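Local coordinates for protein toluene, o-xylene monooxygenase oxygenase subunit (Pseudomonas stutzeri, PDB 2INC) that forms part of the oxygenase component of toluene/o-xylene monooxygenase, a complex that probably adds oxygen to the rings of aromatic hydrocarbons, at residues L124-A127 with L128-S132; K291-E294 with A295-A299; E210-T213 with A214-V218; L45-Q48 with T49-K53. One frame throughout, in Å; residues are numbered along the deposited sequence.

Contact 1 (L124-A127 with L128-S132); sequences LFHA and LQMGS
Ala127 and Gly131, like His126 and Met130 one residue earlier, are joined i to i+4 by alpha-helical hydrogen bonds inside helix 121-138, a member of the mostly helical fold of a ferritin-clan subunit. The tight part of the contact is this backbone ladder. Met130 N lies 2.9 Å from His126 O with an N-H...O angle of 164°, and Leu128 N and Gln129 N bond in the same way to Leu124 O and Phe125 O. Met130 CG rests 3.4 Å from His126 O.

Side chains meet more loosely. Leu128 CD1 reaches the edge of the Phe125 ring, 4.3 Å from Phe125 CD2. Phe125 and Leu124 also pack into the chain's own core, where Trp158 meets Phe125 edge-to-face and Leu227 touches both. No solvent side exists here, because the remaining flank faces the chain of another protein. A basic side chain of that chain bonds His126 NE2, and polar side chains of it bond Gln129 NE2.

With CG anti to the backbone N (chi1 -173°), the His126 ring lies between the ends of Gln129 and Met130, touching both. Met130 SD sits obliquely to the ring, 3.8 Å from His126 CD2. The Gln129 amide stands almost perpendicular to the imidazole, and its OE1 at the ring edge takes a weak hydrogen bond from His126 ND1 at 3.0 Å.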
loop_
_atom_site.group_PDB
_atom_site.type_symbol
_atom_site.label_atom_id
_atom_site.label_comp_id
_atom_site.label_asym_id
_atom_site.label_seq_id
_atom_site.Cartn_x
_atom_site.Cartn_y
_atom_site.Cartn_z
ATOM N N LEU B 124 21.228 -30.619 8.170
ATOM C CA LEU B 124 22.099 -30.186 7.118
ATOM C C LEU B 124 21.676 -28.780 6.607
ATOM O O LEU B 124 22.527 -27.940 6.390
ATOM C CB LEU B 124 22.084 -31.205 5.992
ATOM C CG LEU B 124 22.961 -30.825 4.801
ATOM C CD1 LEU B 124 24.417 -30.374 5.205
ATOM C CD2 LEU B 124 23.083 -32.083 3.922
ATOM N N PHE B 125 20.383 -28.524 6.457
ATOM C CA PHE B 125 19.925 -27.222 5.935
ATOM C C PHE B 125 20.195 -26.124 6.942
ATOM O O PHE B 125 20.564 -25.015 6.539
ATOM C CB PHE B 125 18.406 -27.233 5.553
ATOM C CG PHE B 125 18.061 -28.142 4.391
ATOM C CD1 PHE B 125 16.742 -28.634 4.253
ATOM C CD2 PHE B 125 18.995 -28.496 3.436
ATOM C CE1 PHE B 125 16.366 -29.462 3.208
ATOM C CE2 PHE B 125 18.646 -29.346 2.373
ATOM C CZ PHE B 125 17.325 -29.827 2.248
ATOM N N HIS B 126 20.046 -26.418 8.248
ATOM C CA HIS B 126 20.417 -25.424 9.240
ATOM C C HIS B 126 21.935 -25.157 9.246
ATOM O O HIS B 126 22.341 -24.014 9.348
ATOM C CB HIS B 126 19.959 -25.798 10.649
ATOM C CG HIS B 126 20.194 -24.693 11.641
ATOM N ND1 HIS B 126 19.524 -23.490 11.582
ATOM C CD2 HIS B 126 21.090 -24.576 12.644
ATOM C CE1 HIS B 126 19.966 -22.692 12.541
ATOM N NE2 HIS B 126 20.907 -23.336 13.214
ATOM N N ALA B 127 22.752 -26.184 9.027
ATOM C CA ALA B 127 24.208 -26.000 8.915
ATOM C C ALA B 127 24.525 -25.126 7.697
ATOM O O ALA B 127 25.414 -24.298 7.764
ATOM C CB ALA B 127 24.910 -27.363 8.787
ATOM N N LEU B 128 23.753 -25.240 6.625
ATOM C CA LEU B 128 23.960 -24.345 5.482
ATOM C C LEU B 128 23.559 -22.909 5.814
ATOM O O LEU B 128 24.198 -21.937 5.326
ATOM C CB LEU B 128 23.172 -24.838 4.264
ATOM C CG LEU B 128 23.618 -26.142 3.599
ATOM C CD1 LEU B 128 22.646 -26.416 2.439
ATOM C CD2 LEU B 128 25.044 -26.019 3.113
ATOM N N GLN B 129 22.458 -22.757 6.546
ATOM C CA GLN B 129 21.983 -21.467 7.049
ATOM C C GLN B 129 23.093 -20.807 7.833
ATOM O O GLN B 129 23.384 -19.653 7.656
ATOM C CB GLN B 129 20.784 -21.729 7.960
ATOM C CG GLN B 129 20.117 -20.466 8.558
ATOM C CD GLN B 129 18.952 -20.853 9.405
ATOM O OE1 GLN B 129 18.446 -21.971 9.269
ATOM N NE2 GLN B 129 18.533 -19.953 10.329
ATOM N N MET B 130 23.723 -21.548 8.731
ATOM C CA MET B 130 24.859 -21.029 9.470
ATOM C C MET B 130 26.053 -20.680 8.583
ATOM O O MET B 130 26.724 -19.646 8.778
ATOM C CB MET B 130 25.311 -22.080 10.482
ATOM C CG MET B 130 24.282 -22.271 11.581
ATOM S SD MET B 130 24.764 -23.756 12.530
ATOM C CE MET B 130 26.255 -23.202 13.384
ATOM N N GLY B 131 26.333 -21.549 7.619
ATOM C CA GLY B 131 27.414 -21.326 6.624
ATOM C C GLY B 131 27.253 -20.045 5.872
ATOM O O GLY B 131 28.172 -19.211 5.819
ATOM N N SER B 132 26.082 -19.848 5.288
ATOM C CA SER B 132 25.859 -18.644 4.509
ATOM C C SER B 132 25.734 -17.363 5.342
ATOM O O SER B 132 26.081 -16.262 4.859
ATOM C CB SER B 132 24.644 -18.809 3.549
ATOM O OG SER B 132 23.471 -19.026 4.330
#

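Contact 2 (K291-E294 with A295-A299); sequences KAIE and AYCSA
Ala295 N, Tyr296 N, Cys297 N and Ser298 N bond in turn to the carbonyl oxygens of Lys291, Ala292, Ile293 and Glu294, an unbroken i to i+4 ladder near the C-terminal end of helix 274-299. Its straightest rung joins Cys297 N to Ile293 O at 2.9 Å, with an angle of 160° at the hydrogen. Ala299 N bonds to Tyr296 O, three residues back.

Side chains add little across the turn, and what they add lies on two flanks. On the buried one, Cys297 lies against Ile293: its CB is 3.2 Å from Ile293 O, and its SG meets the CG2 branch of Ile293 at 4.2 Å. A chi1 of -69° places the sulfur on the side of its own backbone N, facing back along the helix toward that branch. Helix 303-319 covers this flank, with Ala310 on Ile293 and Ala306 on Cys297.

On the exposed flank Ser298 folds back over the preceding turn. Its chi1 of 74° sets OG between backbone N and carbonyl carbon, 3.0 Å from Glu294 O; this bond is weak, and Ala295 O competes for the same proton.

The longer polar groups are engaged away from this turn: Lys291 forms a salt bridge with Glu197, Glu294 with Lys311, and Tyr296 OH bonds to Phe117 O. The chemistry therefore implies a division of labour, in which backbone bonds hold the turn itself while charged and phenolic ends join it to neighbouring parts of the chain.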
loop_
_atom_site.group_PDB
_atom_site.type_symbol
_atom_site.label_atom_id
_atom_site.label_comp_id
_atom_site.label_asym_id
_atom_site.label_seq_id
_atom_site.Cartn_x
_atom_site.Cartn_y
_atom_site.Cartn_z
ATOM N N LYS B 291 33.300 -37.754 -0.804
ATOM C CA LYS B 291 32.954 -38.642 0.279
ATOM C C LYS B 291 31.471 -38.494 0.655
ATOM O O LYS B 291 30.777 -39.483 0.877
ATOM C CB LYS B 291 33.822 -38.337 1.506
ATOM C CG LYS B 291 35.092 -39.192 1.639
ATOM C CD LYS B 291 35.779 -39.039 3.049
ATOM C CE LYS B 291 34.751 -39.014 4.185
ATOM N NZ LYS B 291 34.641 -37.642 4.743
ATOM N N ALA B 292 30.989 -37.257 0.685
ATOM C CA ALA B 292 29.603 -36.930 1.068
ATOM C C ALA B 292 28.564 -37.574 0.183
ATOM O O ALA B 292 27.644 -38.251 0.681
ATOM C CB ALA B 292 29.435 -35.383 1.089
ATOM N N ILE B 293 28.710 -37.328 -1.133
ATOM C CA ILE B 293 27.869 -37.864 -2.186
ATOM C C ILE B 293 27.956 -39.383 -2.162
ATOM O O ILE B 293 26.910 -40.080 -2.192
ATOM C CB ILE B 293 28.332 -37.334 -3.594
ATOM C CG1 ILE B 293 28.007 -35.842 -3.741
ATOM C CG2 ILE B 293 27.644 -38.125 -4.697
ATOM C CD1 ILE B 293 28.641 -35.179 -5.000
ATOM N N GLU B 294 29.182 -39.900 -2.059
ATOM C CA GLU B 294 29.385 -41.342 -2.074
ATOM C C GLU B 294 28.582 -41.981 -0.961
ATOM O O GLU B 294 27.841 -42.907 -1.245
ATOM C CB GLU B 294 30.870 -41.715 -2.022
ATOM C CG GLU B 294 31.528 -41.571 -3.426
ATOM C CD GLU B 294 33.078 -41.489 -3.376
ATOM O OE1 GLU B 294 33.641 -41.798 -2.315
ATOM O OE2 GLU B 294 33.709 -41.053 -4.375
ATOM N N ALA B 295 28.686 -41.467 0.271
ATOM C CA ALA B 295 28.100 -42.148 1.423
ATOM C C ALA B 295 26.581 -42.085 1.390
ATOM O O ALA B 295 25.900 -43.052 1.752
ATOM C CB ALA B 295 28.574 -41.566 2.679
ATOM N N TYR B 296 26.052 -40.939 0.961
ATOM C CA TYR B 296 24.617 -40.723 0.968
ATOM C C TYR B 296 23.962 -41.479 -0.183
ATOM O O TYR B 296 23.086 -42.275 0.022
ATOM C CB TYR B 296 24.325 -39.205 0.904
ATOM C CG TYR B 296 22.856 -38.821 0.943
ATOM C CD1 TYR B 296 22.212 -38.599 2.151
ATOM C CD2 TYR B 296 22.138 -38.628 -0.229
ATOM C CE1 TYR B 296 20.872 -38.251 2.210
ATOM C CE2 TYR B 296 20.762 -38.282 -0.198
ATOM C CZ TYR B 296 20.146 -38.088 1.032
ATOM O OH TYR B 296 18.814 -37.718 1.132
ATOM N N CYS B 297 24.437 -41.255 -1.395
ATOM C CA CYS B 297 23.795 -41.799 -2.552
ATOM C C CYS B 297 23.995 -43.301 -2.693
ATOM O O CYS B 297 23.137 -43.974 -3.225
ATOM C CB CYS B 297 24.278 -41.070 -3.797
ATOM S SG CYS B 297 23.693 -39.348 -3.873
ATOM N N SER B 298 25.095 -43.840 -2.185
ATOM C CA SER B 298 25.308 -45.270 -2.302
ATOM C C SER B 298 24.253 -46.001 -1.495
ATOM O O SER B 298 23.921 -47.146 -1.787
ATOM C CB SER B 298 26.711 -45.676 -1.845
ATOM O OG SER B 298 26.751 -45.608 -0.425
ATOM N N ALA B 299 23.721 -45.340 -0.484
ATOM C CA ALA B 299 22.753 -45.975 0.410
ATOM C C ALA B 299 21.336 -45.902 -0.134
ATOM O O ALA B 299 20.464 -46.619 0.343
ATOM C CB ALA B 299 22.825 -45.371 1.793
#

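Contact 3 (E210-T213 with A214-V218); sequences EAFT and AINLV
Leu217 packs back against Phe212 and Thr213 where helix 208-237 widens into a pi-type turn. From the base outward, its CB lies 3.4 Å from Thr213 O. Next, CG comes within 3.9 Å of Phe212 CE2. At the fork, CD1 touches the same CE2 at 3.8 Å and passes Thr213 OG1, itself hydrogen-bonded to Gly209 O, at 4.1 Å, while CD2 approaches Phe212 CZ at 3.9 Å. A chi1 of 171° carries the Phe212 ring forward along the helix to meet this fork, and its CD1 and CE1 meet Asn216 CB. The wide turn is visible in shared acceptors. Phe212 O takes Asn216 N at 2.8 Å and, weakly, Leu217 N; Thr213 O takes Leu217 N and, weakly, Val218 N. Asn216 N (to Phe212 O) and Leu217 N (to Thr213 O) both approach from above the carbonyl plane, consistent with the widened turn. Asn216 ND2 is bonded beyond the segment to Ser261 and Glu151.

Several helices surround the turn: 241-268 lies against Phe212 and Leu217 through Leu264 and Val265, 274-299 against Thr213 through Trp281, 190-202 against Ala214 and Ile215, and 121-138 against Ala211 and Ile215 through Ile135.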
loop_
_atom_site.group_PDB
_atom_site.type_symbol
_atom_site.label_atom_id
_atom_site.label_comp_id
_atom_site.label_asym_id
_atom_site.label_seq_id
_atom_site.Cartn_x
_atom_site.Cartn_y
_atom_site.Cartn_z
ATOM N N GLU B 210 37.639 -18.526 1.270
ATOM C CA GLU B 210 37.512 -19.966 1.533
ATOM C C GLU B 210 36.108 -20.377 1.933
ATOM O O GLU B 210 35.631 -21.464 1.541
ATOM C CB GLU B 210 38.479 -20.453 2.597
ATOM C CG GLU B 210 38.622 -21.964 2.431
ATOM C CD GLU B 210 39.646 -22.602 3.349
ATOM O OE1 GLU B 210 40.223 -21.898 4.204
ATOM O OE2 GLU B 210 39.870 -23.826 3.182
ATOM N N ALA B 211 35.457 -19.544 2.747
ATOM C CA ALA B 211 34.081 -19.825 3.199
ATOM C C ALA B 211 33.138 -19.860 2.047
ATOM O O ALA B 211 32.338 -20.791 1.916
ATOM C CB ALA B 211 33.609 -18.776 4.256
ATOM N N PHE B 212 33.238 -18.862 1.185
ATOM C CA PHE B 212 32.507 -18.863 -0.052
ATOM C C PHE B 212 32.741 -20.116 -0.903
ATOM O O PHE B 212 31.790 -20.701 -1.438
ATOM C CB PHE B 212 32.829 -17.589 -0.813
ATOM C CG PHE B 212 32.303 -17.565 -2.236
ATOM C CD1 PHE B 212 30.945 -17.414 -2.492
ATOM C CD2 PHE B 212 33.179 -17.682 -3.289
ATOM C CE1 PHE B 212 30.441 -17.407 -3.788
ATOM C CE2 PHE B 212 32.694 -17.674 -4.618
ATOM C CZ PHE B 212 31.317 -17.523 -4.851
ATOM N N THR B 213 34.007 -20.497 -1.094
ATOM C CA THR B 213 34.310 -21.680 -1.901
ATOM C C THR B 213 33.780 -22.925 -1.219
ATOM O O THR B 213 33.038 -23.720 -1.808
ATOM C CB THR B 213 35.829 -21.763 -2.152
ATOM O OG1 THR B 213 36.248 -20.544 -2.784
ATOM C CG2 THR B 213 36.164 -22.969 -3.041
ATOM N N ALA B 214 34.104 -23.103 0.051
ATOM C CA ALA B 214 33.699 -24.306 0.704
ATOM C C ALA B 214 32.190 -24.452 0.752
ATOM O O ALA B 214 31.670 -25.548 0.473
ATOM C CB ALA B 214 34.362 -24.442 2.109
ATOM N N ILE B 215 31.468 -23.372 1.060
ATOM C CA ILE B 215 29.997 -23.479 1.222
ATOM C C ILE B 215 29.282 -23.392 -0.124
ATOM O O ILE B 215 28.442 -24.222 -0.440
ATOM C CB ILE B 215 29.452 -22.345 2.116
ATOM C CG1 ILE B 215 30.057 -22.407 3.504
ATOM C CG2 ILE B 215 27.928 -22.412 2.170
ATOM C CD1 ILE B 215 29.722 -23.689 4.209
ATOM N N ASN B 216 29.616 -22.393 -0.917
ATOM C CA ASN B 216 28.787 -22.127 -2.086
ATOM C C ASN B 216 29.289 -22.877 -3.279
ATOM O O ASN B 216 28.494 -23.212 -4.202
ATOM C CB ASN B 216 28.744 -20.637 -2.429
ATOM C CG ASN B 216 27.535 -19.917 -1.770
ATOM O OD1 ASN B 216 27.106 -20.300 -0.700
ATOM N ND2 ASN B 216 27.014 -18.884 -2.421
ATOM N N LEU B 217 30.606 -23.086 -3.339
ATOM C CA LEU B 217 31.117 -23.675 -4.595
ATOM C C LEU B 217 31.229 -25.173 -4.504
ATOM O O LEU B 217 31.173 -25.851 -5.532
ATOM C CB LEU B 217 32.441 -23.033 -5.059
ATOM C CG LEU B 217 32.425 -21.531 -5.378
ATOM C CD1 LEU B 217 33.745 -21.072 -5.979
ATOM C CD2 LEU B 217 31.306 -21.194 -6.235
ATOM N N VAL B 218 31.355 -25.693 -3.284
ATOM C CA VAL B 218 31.620 -27.113 -3.106
ATOM C C VAL B 218 30.494 -27.796 -2.351
ATOM O O VAL B 218 29.870 -28.709 -2.884
ATOM C CB VAL B 218 32.990 -27.386 -2.399
ATOM C CG1 VAL B 218 33.177 -28.892 -2.127
ATOM C CG2 VAL B 218 34.157 -26.818 -3.276
#

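Contact 4 (L45-Q48 with T49-K53); sequences LPMQ and TWYKK
Tyr51 and Trp50 supply the flat groups beside Met47, and the sulfur meets them differently. Met47 SD lies in the plane of the Tyr51 ring at its edge, 4.0 Å from Tyr51 CE1, with Met47 CG next to it at 3.9 Å from the same atom. Met47 O approaches that edge too, 3.3 Å from Tyr51 CD1. Toward the five-membered ring of Trp50 the sulfur stands obliquely, 5.5 Å from the centroid and 33° off the normal, so both are Met-aromatic contacts of unlike geometry. Met47 and Tyr51 run side by side in the same direction, and the bend at chi2 (70°) leaves the sulfur at the tyrosine's edge. Aromatic neighbours complete the setting: Phe31 and Trp39 meet Tyr51 edge-to-face, as Trp206 and Tyr54 meet Trp50.

Tyr51 OH bonds to Gln137 O and to a basic side chain of another protein's chain, and Trp50 NE1 to Tyr134 OH. Lys52 CG lies 3.2 Å from Gln48 O, while Gln48 NE2 bonds back to Trp39 O and Asp42 O.

Leu45 O takes a weak bond from Gln48 N and a long one, 3.3 Å, from Thr49 N; Trp50 N to Pro46 O follows at 2.8 Å. This is the first turn of an alpha helix, with Leu45 at the N-cap position and Pro46, which has no N-H to offer, directly after it.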
loop_
_atom_site.group_PDB
_atom_site.type_symbol
_atom_site.label_atom_id
_atom_site.label_comp_id
_atom_site.label_asym_id
_atom_site.label_seq_id
_atom_site.Cartn_x
_atom_site.Cartn_y
_atom_site.Cartn_z
ATOM N N LEU B 45 41.581 -5.316 19.696
ATOM C CA LEU B 45 40.447 -6.186 20.080
ATOM C C LEU B 45 40.371 -7.453 19.226
ATOM O O LEU B 45 40.696 -7.403 18.047
ATOM C CB LEU B 45 39.104 -5.451 19.910
ATOM C CG LEU B 45 38.602 -4.569 21.049
ATOM C CD1 LEU B 45 37.392 -3.762 20.540
ATOM C CD2 LEU B 45 38.231 -5.429 22.227
ATOM N N PRO B 46 39.912 -8.595 19.811
ATOM C CA PRO B 46 39.727 -9.827 18.988
ATOM C C PRO B 46 38.966 -9.600 17.657
ATOM O O PRO B 46 39.428 -10.112 16.634
ATOM C CB PRO B 46 38.961 -10.758 19.936
ATOM C CG PRO B 46 39.485 -10.355 21.297
ATOM C CD PRO B 46 39.569 -8.834 21.233
ATOM N N MET B 47 37.881 -8.789 17.639
ATOM C CA MET B 47 37.144 -8.595 16.376
ATOM C C MET B 47 37.912 -7.816 15.338
ATOM O O MET B 47 37.680 -7.987 14.138
ATOM C CB MET B 47 35.785 -7.915 16.607
ATOM C CG MET B 47 34.711 -8.171 15.515
ATOM S SD MET B 47 34.158 -9.908 15.612
ATOM C CE MET B 47 33.196 -9.975 17.118
ATOM N N GLN B 48 38.804 -6.901 15.753
ATOM C CA GLN B 48 39.585 -6.182 14.772
ATOM C C GLN B 48 40.526 -7.203 14.090
ATOM O O GLN B 48 40.671 -7.218 12.881
ATOM C CB GLN B 48 40.441 -5.088 15.472
ATOM C CG GLN B 48 39.691 -4.091 16.361
ATOM C CD GLN B 48 39.314 -2.890 15.574
ATOM O OE1 GLN B 48 39.119 -2.987 14.353
ATOM N NE2 GLN B 48 39.299 -1.725 16.217
ATOM N N THR B 49 41.186 -8.029 14.892
ATOM C CA THR B 49 42.071 -9.103 14.398
ATOM C C THR B 49 41.373 -10.128 13.521
ATOM O O THR B 49 41.928 -10.533 12.463
ATOM C CB THR B 49 42.719 -9.827 15.588
ATOM O OG1 THR B 49 43.522 -8.857 16.245
ATOM C CG2 THR B 49 43.646 -10.901 15.116
ATOM N N TRP B 50 40.145 -10.490 13.922
ATOM C CA TRP B 50 39.337 -11.448 13.144
ATOM C C TRP B 50 39.150 -10.858 11.765
ATOM O O TRP B 50 39.411 -11.547 10.789
ATOM C CB TRP B 50 38.005 -11.674 13.787
ATOM C CG TRP B 50 37.260 -12.755 13.096
ATOM C CD1 TRP B 50 36.652 -12.680 11.860
ATOM C CD2 TRP B 50 37.055 -14.086 13.569
ATOM N NE1 TRP B 50 36.042 -13.877 11.568
ATOM C CE2 TRP B 50 36.319 -14.773 12.570
ATOM C CE3 TRP B 50 37.447 -14.776 14.726
ATOM C CZ2 TRP B 50 35.950 -16.101 12.693
ATOM C CZ3 TRP B 50 37.092 -16.124 14.850
ATOM C CH2 TRP B 50 36.314 -16.761 13.847
ATOM N N TYR B 51 38.714 -9.605 11.658
ATOM C CA TYR B 51 38.453 -9.031 10.322
ATOM C C TYR B 51 39.692 -8.753 9.482
ATOM O O TYR B 51 39.662 -8.844 8.203
ATOM C CB TYR B 51 37.611 -7.752 10.385
ATOM C CG TYR B 51 36.122 -8.041 10.483
ATOM C CD1 TYR B 51 35.598 -8.590 11.652
ATOM C CD2 TYR B 51 35.270 -7.890 9.398
ATOM C CE1 TYR B 51 34.205 -8.914 11.760
ATOM C CE2 TYR B 51 33.864 -8.197 9.526
ATOM C CZ TYR B 51 33.371 -8.711 10.712
ATOM O OH TYR B 51 32.015 -9.039 10.872
ATOM N N LYS B 52 40.778 -8.351 10.134
ATOM C CA LYS B 52 42.030 -8.197 9.371
ATOM C C LYS B 52 42.525 -9.520 8.845
ATOM O O LYS B 52 42.969 -9.604 7.714
ATOM C CB LYS B 52 43.101 -7.525 10.219
ATOM C CG LYS B 52 42.657 -6.098 10.613
ATOM C CD LYS B 52 43.828 -5.338 11.249
ATOM C CE LYS B 52 44.186 -5.958 12.569
ATOM N NZ LYS B 52 45.171 -5.060 13.253
ATOM N N LYS B 53 42.427 -10.570 9.652
ATOM C CA LYS B 53 42.930 -11.857 9.192
ATOM C C LYS B 53 42.015 -12.503 8.130
ATOM O O LYS B 53 42.538 -13.013 7.137
ATOM C CB LYS B 53 43.178 -12.792 10.373
ATOM C CG LYS B 53 43.619 -14.188 9.985
ATOM C CD LYS B 53 44.166 -14.910 11.211
ATOM C CE LYS B 53 44.527 -16.383 10.915
ATOM N NZ LYS B 53 45.727 -16.477 10.024
#

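Overall arrangement
From the N terminus the chain meets contact 4, then contact 1, contact 3 and contact 2, strictly in series: none encloses or crosses another. Each is a local contact along about two turns of one helix and closes no long loop, so the fold is tied together by the way their helices pack. Contact 4 starts helix 46-56 at the periphery, and its rings reach the end of helix 121-138, which carries contact 1 near the chain's centre. Contacts 1 and 3 touch directly, Gly131 CA lying 4.1 Å from Ile215 CD1. Contact 2 stands apart, with its nearest atoms about 7 Å from those of contacts 1 and 3, but helix 208-237, home of contact 3, also packs against it.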